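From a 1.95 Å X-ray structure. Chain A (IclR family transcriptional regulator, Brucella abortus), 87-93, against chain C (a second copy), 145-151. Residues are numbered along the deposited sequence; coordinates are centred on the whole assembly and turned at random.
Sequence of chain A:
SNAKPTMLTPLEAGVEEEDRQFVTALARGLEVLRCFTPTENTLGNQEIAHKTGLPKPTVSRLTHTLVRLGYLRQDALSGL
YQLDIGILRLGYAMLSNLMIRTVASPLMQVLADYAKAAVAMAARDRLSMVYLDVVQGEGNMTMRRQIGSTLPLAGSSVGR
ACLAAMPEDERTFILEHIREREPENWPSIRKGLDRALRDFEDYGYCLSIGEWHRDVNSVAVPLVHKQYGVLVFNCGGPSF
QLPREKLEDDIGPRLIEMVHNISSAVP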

# COMPACT_ATOMS: atom_id res chain seq x y z
N ILE A 87 -6.72 2.31 1.52
CA ILE A 87 -6.01 1.28 0.77
C ILE A 87 -4.51 1.39 1.00
O ILE A 87 -3.79 0.38 1.06
N LEU A 88 -4.00 2.63 1.13
CA LEU A 88 -2.58 2.81 1.38
C LEU A 88 -2.22 2.28 2.76
O LEU A 88 -1.16 1.68 2.97
N ARG A 89 -3.12 2.45 3.70
CA ARG A 89 -2.87 1.98 5.06
C ARG A 89 -2.81 0.45 5.10
O ARG A 89 -1.96 -0.13 5.79
N LEU A 90 -3.74 -0.19 4.41
CA LEU A 90 -3.72 -1.64 4.28
C LEU A 90 -2.41 -2.13 3.64
O LEU A 90 -1.80 -3.09 4.12
N GLY A 91 -1.95 -1.47 2.58
CA GLY A 91 -0.73 -1.92 1.90
C GLY A 91 0.50 -1.84 2.77
O GLY A 91 1.34 -2.75 2.77
N TYR A 92 0.63 -0.74 3.53
CA TYR A 92 1.75 -0.61 4.45
C TYR A 92 1.70 -1.67 5.55
O TYR A 92 2.74 -2.19 5.94
N ALA A 93 0.49 -1.97 6.09
CA ALA A 93 0.39 -3.05 7.08
C ALA A 93 0.91 -4.37 6.48
O ALA A 93 1.62 -5.14 7.14
N ARG C 145 9.64 8.21 8.31
CA ARG C 145 8.35 7.54 8.47
C ARG C 145 7.85 7.08 7.10
O ARG C 145 8.12 7.70 6.07
N GLN C 146 7.16 5.96 7.08
CA GLN C 146 6.94 5.30 5.81
C GLN C 146 5.59 5.71 5.18
O GLN C 146 4.67 6.17 5.85
N ILE C 147 5.49 5.49 3.87
CA ILE C 147 4.28 5.78 3.11
C ILE C 147 3.19 4.83 3.59
O ILE C 147 3.33 3.61 3.49
N GLY C 148 2.08 5.38 4.08
CA GLY C 148 1.02 4.55 4.62
C GLY C 148 1.12 4.26 6.11
O GLY C 148 0.20 3.66 6.66
N SER C 149 2.21 4.66 6.78
CA SER C 149 2.25 4.62 8.23
C SER C 149 1.25 5.64 8.77
O SER C 149 0.86 6.58 8.08
N THR C 150 0.87 5.47 10.04
CA THR C 150 -0.17 6.30 10.62
C THR C 150 0.31 6.96 11.91
O THR C 150 1.25 6.51 12.56
N LEU C 151 -0.39 8.03 12.28
CA LEU C 151 -0.27 8.71 13.56
C LEU C 151 -1.65 8.85 14.18
O LEU C 151 -2.62 9.10 13.46

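Where a helix meets a tight turn, close approach often depends on a residue with no side chain, and the contact between two copies of this regulator illustrates the principle. Residues 87-93 of chain A are helical throughout, whereas chain C offers a type II beta turn from Gln146(C) to Ser149(C), closed by a backbone hydrogen bond from Ser149(C) N to Gln146(C) O (3.0 Å) and reinforced by one from Ser149(C) OG to the same oxygen (2.6 Å).

Ile87(A) lies out of reach. Leu88(A), with chi1 t and chi2 p, points toward the turn; its CG lies 3.8 Å from Gly148(C) CA, and its CD2 meets Ile147(C) CG2 at 3.9 Å, an apolar contact buried from solvent. The CA-to-CB bond of Arg89(A) points sideways to the chain C stretch, and its first three chi angles, all t, extend it along the neighbouring chain. Thr150(C), chi1 p, points toward the helix and lays CG2 over one face of the guanidinium, 3.7 Å from Arg89(A) NE, while Arg89(A) NH2 is hydrogen-bonded elsewhere in the structure.

Leu90(A) points away and Gly91(A) makes no contact, so the next residue to engage is Tyr92(A), one helical turn beyond Leu88(A). The CA-to-CB bond of Tyr92(A) points toward chain C, and its t rotamer carries the ring along the turn: CE1 lies 3.4 Å from Gln146(C) CB, CD1 3.6 Å from Ile147(C) O, and Ser149(C) N sits over one ring face, 3.7 Å from CD2. Ala93(A) stays clear.

Gly148(C) makes this fit possible. A CB there would stand 2.8 Å from both Leu88(A) O and Tyr92(A) CB, and its backbone angles (91/-7) independently call for glycine. No hydrogen bond crosses between the stretches; the contacts described are van der Waals packing.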

# COMPACT_ATOMS: atom_id res chain seq x y z
CB ILE A 87 -6.38 1.39 -0.72
CG1 ILE A 87 -7.82 0.89 -0.91
CG2 ILE A 87 -5.40 0.61 -1.59
CD1 ILE A 87 -8.41 1.25 -2.22
CB LEU A 88 -2.20 4.29 1.21
CG LEU A 88 -0.72 4.65 1.20
CD1 LEU A 88 -0.11 4.20 -0.13
CD2 LEU A 88 -0.55 6.19 1.36
CB ARG A 89 -3.98 2.50 5.97
CG ARG A 89 -3.83 2.18 7.42
CD ARG A 89 -5.03 2.73 8.20
NE ARG A 89 -4.83 2.49 9.62
CZ ARG A 89 -5.60 2.95 10.60
NH1 ARG A 89 -5.27 2.66 11.85
NH2 ARG A 89 -6.65 3.73 10.37
CB LEU A 90 -4.92 -2.04 3.41
CG LEU A 90 -5.78 -3.27 3.68
CD1 LEU A 90 -6.18 -3.29 5.11
CD2 LEU A 90 -7.02 -3.22 2.75
CB TYR A 92 1.76 0.79 5.07
CG TYR A 92 2.92 0.92 6.03
CD1 TYR A 92 4.22 0.83 5.56
CD2 TYR A 92 2.72 1.02 7.39
CE1 TYR A 92 5.31 0.91 6.43
CE2 TYR A 92 3.80 1.11 8.27
CZ TYR A 92 5.09 1.05 7.78
OH TYR A 92 6.16 1.12 8.65
CB ALA A 93 -1.06 -3.20 7.57
CB ARG C 145 7.33 8.45 9.16
CG ARG C 145 7.69 8.72 10.64
CD ARG C 145 6.54 9.26 11.47
NE ARG C 145 5.39 8.36 11.52
CZ ARG C 145 5.26 7.34 12.37
NH1 ARG C 145 6.22 7.08 13.26
NH2 ARG C 145 4.16 6.58 12.33
CB GLN C 146 7.00 3.78 5.99
CG GLN C 146 8.32 3.27 6.53
CD GLN C 146 9.41 3.38 5.48
OE1 GLN C 146 9.31 2.75 4.43
NE2 GLN C 146 10.44 4.19 5.75
CB ILE C 147 4.55 5.59 1.60
CG1 ILE C 147 5.76 6.42 1.17
CG2 ILE C 147 3.32 5.94 0.77
CD1 ILE C 147 5.57 7.88 1.38
CB SER C 149 3.65 4.96 8.78
OG SER C 149 4.02 6.28 8.40
CB THR C 150 -1.43 5.50 10.91
OG1 THR C 150 -1.10 4.46 11.84
CG2 THR C 150 -2.02 4.88 9.61
CB LEU C 151 0.33 10.12 13.41
CG LEU C 151 1.82 10.16 13.06
CD1 LEU C 151 2.18 11.39 12.25
CD2 LEU C 151 2.58 10.21 14.33